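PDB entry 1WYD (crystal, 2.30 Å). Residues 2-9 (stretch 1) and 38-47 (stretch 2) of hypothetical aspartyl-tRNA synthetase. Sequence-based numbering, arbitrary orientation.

Stretch 1, residues 2-9: YRSHFIAD
Stretch 2 (38-47) ILRDKTGLGQ

A short loop can be fastened to a β-hairpin by a few polar side chains at the turn that receive its backbone NH groups, and residues 2-9 and 38-47 of this hypothetical aspartyl-tRNA synthetase illustrate the principle. Stretch 2 is the hairpin: strands 38-41 and 44-47 run antiparallel, joined by a type I turn from Asp41 to Gly44. Leu39 and Gly46 pair through both backbone bonds, Leu39 N to Gly46 O at 3.1 Å and Gly46 N to Leu39 O at 2.9 Å; nearer the turn, Asp41 N reaches Gly44 O at 3.0 Å, and the return bond from Gly44 N to Asp41 O is weak at 3.2 Å. Lys42 (phi/psi -65/-21) and Thr43 (-86/-19) form the bend, and Gly44 leaves it at 145/-143, where a CB would jam against the preceding carbonyl. Stretch 1 is extended at Arg3, His5 and Phe6 (-74/150), then enters a 3-10 segment at Ile7 (-50/-49) that runs through Asp9. In register, the CA of Ile7 lies 5.8 Å from the CA of Gly46, and the CA of Ala8 lies 5.6 Å from the CA of Thr43. From CA to CB, Arg3, Phe6, Ile7, Asp41 and Thr43 point toward the other stretch, Lys42 sideways.

Hydrogen bonds set the join. The Asp41 side chain, chi1 p, divides its carboxylate between two tasks. Asp41 OD1 accepts Ile7 N at 2.7 Å, almost linearly; Asp41 OD2 braces the turn, taking Thr43 OG1 at 2.6 Å, Thr43 N at 2.7 Å and Gly44 N at 3.2 Å. With its own proton given to Asp41 OD2, Thr43 OG1 (chi1 p) is free to accept Ala8 N at 3.1 Å. Two consecutive NH groups thus meet acceptors on two residues of the turn, Asp41 and Thr43. The segment is itself fixed by Asp9, whose chi1 is m: Asp9 OD1 accepts Phe6 N at 3.1 Å, while Asp9 N donates to Phe6 O at 2.8 Å.

A charge contact and a water add to the join. Arg3 NH2 (chi1 p, chi2 t, chi3 p) stands 4.3 Å from Asp41 OD1, with the oxygen well out of the guanidinium plane, so the charges are merely near each other. Water 1 accepts from Arg3 NE at 3.2 Å and lies 2.6 Å from Asp41 OD1 and 3.0 Å from His5 O.

Together the stretches bury 449 Å², summed over both sides, and Ile7 contributes the most, 124 Å². With chi1 m and chi2 148°, Ile7 places CD1 3.5 Å from Gly44 O and 4.2 Å from Leu39 CD2 (Leu39 chi1 t, chi2 p), and CG2 3.5 Å from Gly46 N. Glycine suits position 46, because a CB there would point toward stretch 1 and fall 2.9 Å from Ile7 CG2. Phe6, chi1 m and chi2 97°, sets its CB 3.6 Å from Thr43 CG2 and its CE2 3.9 Å from Lys42 CD (Lys42 chi1 99°, chi2 t), with Asp41 OD1 at the ring edge, 3.6 Å from Phe6 CD2. Ala8 points toward the hairpin and brings its CB 3.3 Å from Thr43 CB.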

# COMPACT_ATOMS: atom_id res chain seq x y z
N TYR B 2 -9.49 16.39 -22.35
CA TYR B 2 -9.30 17.83 -22.56
C TYR B 2 -8.16 18.12 -23.52
O TYR B 2 -7.80 19.27 -23.77
CB TYR B 2 -9.08 18.58 -21.21
CG TYR B 2 -10.32 18.78 -20.37
CD1 TYR B 2 -11.04 19.97 -20.43
CD2 TYR B 2 -10.77 17.78 -19.52
CE1 TYR B 2 -12.18 20.16 -19.62
CE2 TYR B 2 -11.90 17.95 -18.73
CZ TYR B 2 -12.60 19.15 -18.77
OH TYR B 2 -13.73 19.31 -17.99
N ARG B 3 -7.59 17.06 -24.06
CA ARG B 3 -6.43 17.15 -24.91
C ARG B 3 -6.50 15.99 -25.88
O ARG B 3 -7.23 15.05 -25.63
CB ARG B 3 -5.16 17.02 -24.09
CG ARG B 3 -5.25 15.98 -23.00
CD ARG B 3 -3.95 15.57 -22.52
NE ARG B 3 -3.35 16.54 -21.59
CZ ARG B 3 -3.28 16.38 -20.27
NH1 ARG B 3 -3.82 15.31 -19.70
NH2 ARG B 3 -2.66 17.27 -19.53
N SER B 4 -5.71 16.08 -26.95
CA SER B 4 -5.44 14.94 -27.82
C SER B 4 -4.08 14.35 -27.47
O SER B 4 -3.92 13.13 -27.49
CB SER B 4 -5.50 15.34 -29.30
OG SER B 4 -4.32 16.04 -29.69
N HIS B 5 -3.10 15.20 -27.17
CA HIS B 5 -1.76 14.69 -26.84
C HIS B 5 -1.18 15.31 -25.57
O HIS B 5 -1.44 16.48 -25.24
CB HIS B 5 -0.76 14.87 -28.02
CG HIS B 5 -1.16 14.16 -29.29
ND1 HIS B 5 -2.23 14.56 -30.06
CD2 HIS B 5 -0.64 13.07 -29.91
CE1 HIS B 5 -2.36 13.75 -31.09
NE2 HIS B 5 -1.40 12.84 -31.02
N PHE B 6 -0.40 14.52 -24.86
CA PHE B 6 0.50 15.03 -23.85
C PHE B 6 1.67 15.69 -24.55
O PHE B 6 2.06 15.27 -25.64
CB PHE B 6 1.02 13.89 -23.00
CG PHE B 6 0.04 13.41 -21.98
CD1 PHE B 6 -0.76 12.29 -22.24
CD2 PHE B 6 -0.09 14.06 -20.75
CE1 PHE B 6 -1.68 11.82 -21.29
CE2 PHE B 6 -1.02 13.60 -19.79
CZ PHE B 6 -1.81 12.47 -20.06
N ILE B 7 2.25 16.71 -23.92
CA ILE B 7 3.28 17.50 -24.57
C ILE B 7 4.36 16.60 -25.17
O ILE B 7 4.72 16.74 -26.34
CB ILE B 7 3.87 18.54 -23.59
CG1 ILE B 7 2.86 19.68 -23.37
CG2 ILE B 7 5.24 19.05 -24.07
CD1 ILE B 7 2.94 20.30 -21.98
N ALA B 8 4.85 15.68 -24.35
CA ALA B 8 5.93 14.78 -24.70
C ALA B 8 5.60 13.80 -25.85
O ALA B 8 6.50 13.23 -26.46
CB ALA B 8 6.37 14.00 -23.44
N ASP B 9 4.31 13.62 -26.15
CA ASP B 9 3.83 12.76 -27.23
C ASP B 9 4.16 13.26 -28.65
O ASP B 9 4.12 12.48 -29.62
CB ASP B 9 2.30 12.68 -27.16
CG ASP B 9 1.79 11.82 -26.03
OD1 ASP B 9 0.56 11.76 -25.86
OD2 ASP B 9 2.53 11.14 -25.29
N ILE B 38 5.16 28.86 -21.92
CA ILE B 38 5.63 27.55 -21.52
C ILE B 38 4.45 26.89 -20.76
O ILE B 38 3.98 27.39 -19.73
CB ILE B 38 6.94 27.58 -20.68
CG1 ILE B 38 8.09 28.36 -21.34
CG2 ILE B 38 7.43 26.16 -20.35
CD1 ILE B 38 8.33 28.13 -22.82
N LEU B 39 3.96 25.80 -21.32
CA LEU B 39 2.89 25.02 -20.73
C LEU B 39 3.47 23.81 -20.02
O LEU B 39 4.52 23.28 -20.44
CB LEU B 39 1.88 24.60 -21.80
CG LEU B 39 0.61 23.89 -21.35
CD1 LEU B 39 -0.39 24.87 -20.75
CD2 LEU B 39 0.02 23.19 -22.57
N ARG B 40 2.81 23.38 -18.95
CA ARG B 40 3.23 22.20 -18.18
C ARG B 40 2.09 21.21 -18.06
O ARG B 40 0.96 21.61 -17.77
CB ARG B 40 3.66 22.59 -16.76
CG ARG B 40 4.24 21.42 -16.00
CD ARG B 40 4.33 21.59 -14.51
NE ARG B 40 4.40 23.00 -14.19
CZ ARG B 40 3.48 23.63 -13.46
NH1 ARG B 40 2.48 22.94 -12.94
NH2 ARG B 40 3.60 24.94 -13.26
N ASP B 41 2.39 19.94 -18.29
CA ASP B 41 1.47 18.82 -18.09
C ASP B 41 2.29 17.74 -17.43
O ASP B 41 3.48 17.96 -17.14
CB ASP B 41 0.74 18.37 -19.38
CG ASP B 41 1.63 17.54 -20.37
OD1 ASP B 41 1.17 17.31 -21.51
OD2 ASP B 41 2.76 17.07 -20.11
N LYS B 42 1.69 16.58 -17.18
CA LYS B 42 2.41 15.56 -16.40
C LYS B 42 3.67 15.01 -17.12
O LYS B 42 4.54 14.46 -16.46
CB LYS B 42 1.45 14.45 -15.91
CG LYS B 42 1.44 13.17 -16.73
CD LYS B 42 0.32 12.19 -16.39
CE LYS B 42 0.74 11.17 -15.34
NZ LYS B 42 1.73 10.16 -15.82
N THR B 43 3.77 15.15 -18.45
CA THR B 43 4.98 14.68 -19.18
C THR B 43 6.13 15.68 -19.25
O THR B 43 7.27 15.31 -19.54
CB THR B 43 4.68 14.24 -20.62
OG1 THR B 43 4.18 15.36 -21.38
CG2 THR B 43 3.60 13.17 -20.66
N GLY B 44 5.82 16.96 -19.03
CA GLY B 44 6.84 17.98 -18.88
C GLY B 44 6.38 19.28 -19.47
O GLY B 44 5.18 19.63 -19.41
N LEU B 45 7.33 19.98 -20.08
CA LEU B 45 7.17 21.37 -20.47
C LEU B 45 7.23 21.54 -21.97
O LEU B 45 8.22 21.15 -22.61
CB LEU B 45 8.27 22.21 -19.82
CG LEU B 45 8.31 22.16 -18.30
CD1 LEU B 45 9.66 22.61 -17.77
CD2 LEU B 45 7.15 23.03 -17.70
N GLY B 46 6.18 22.10 -22.55
CA GLY B 46 6.20 22.49 -23.94
C GLY B 46 6.26 24.00 -24.12
O GLY B 46 6.22 24.75 -23.15
N GLN B 47 6.36 24.43 -25.37
CA GLN B 47 6.41 25.85 -25.73
C GLN B 47 5.26 26.11 -26.67
O GLN B 47 5.14 25.44 -27.69
CB GLN B 47 7.74 26.18 -26.43
CG GLN B 47 7.94 27.63 -26.88
CD GLN B 47 9.38 27.91 -27.34
OE1 GLN B 47 9.66 27.97 -28.55
NE2 GLN B 47 10.28 28.08 -26.37
O HOH W 1 -0.90 18.16 -22.81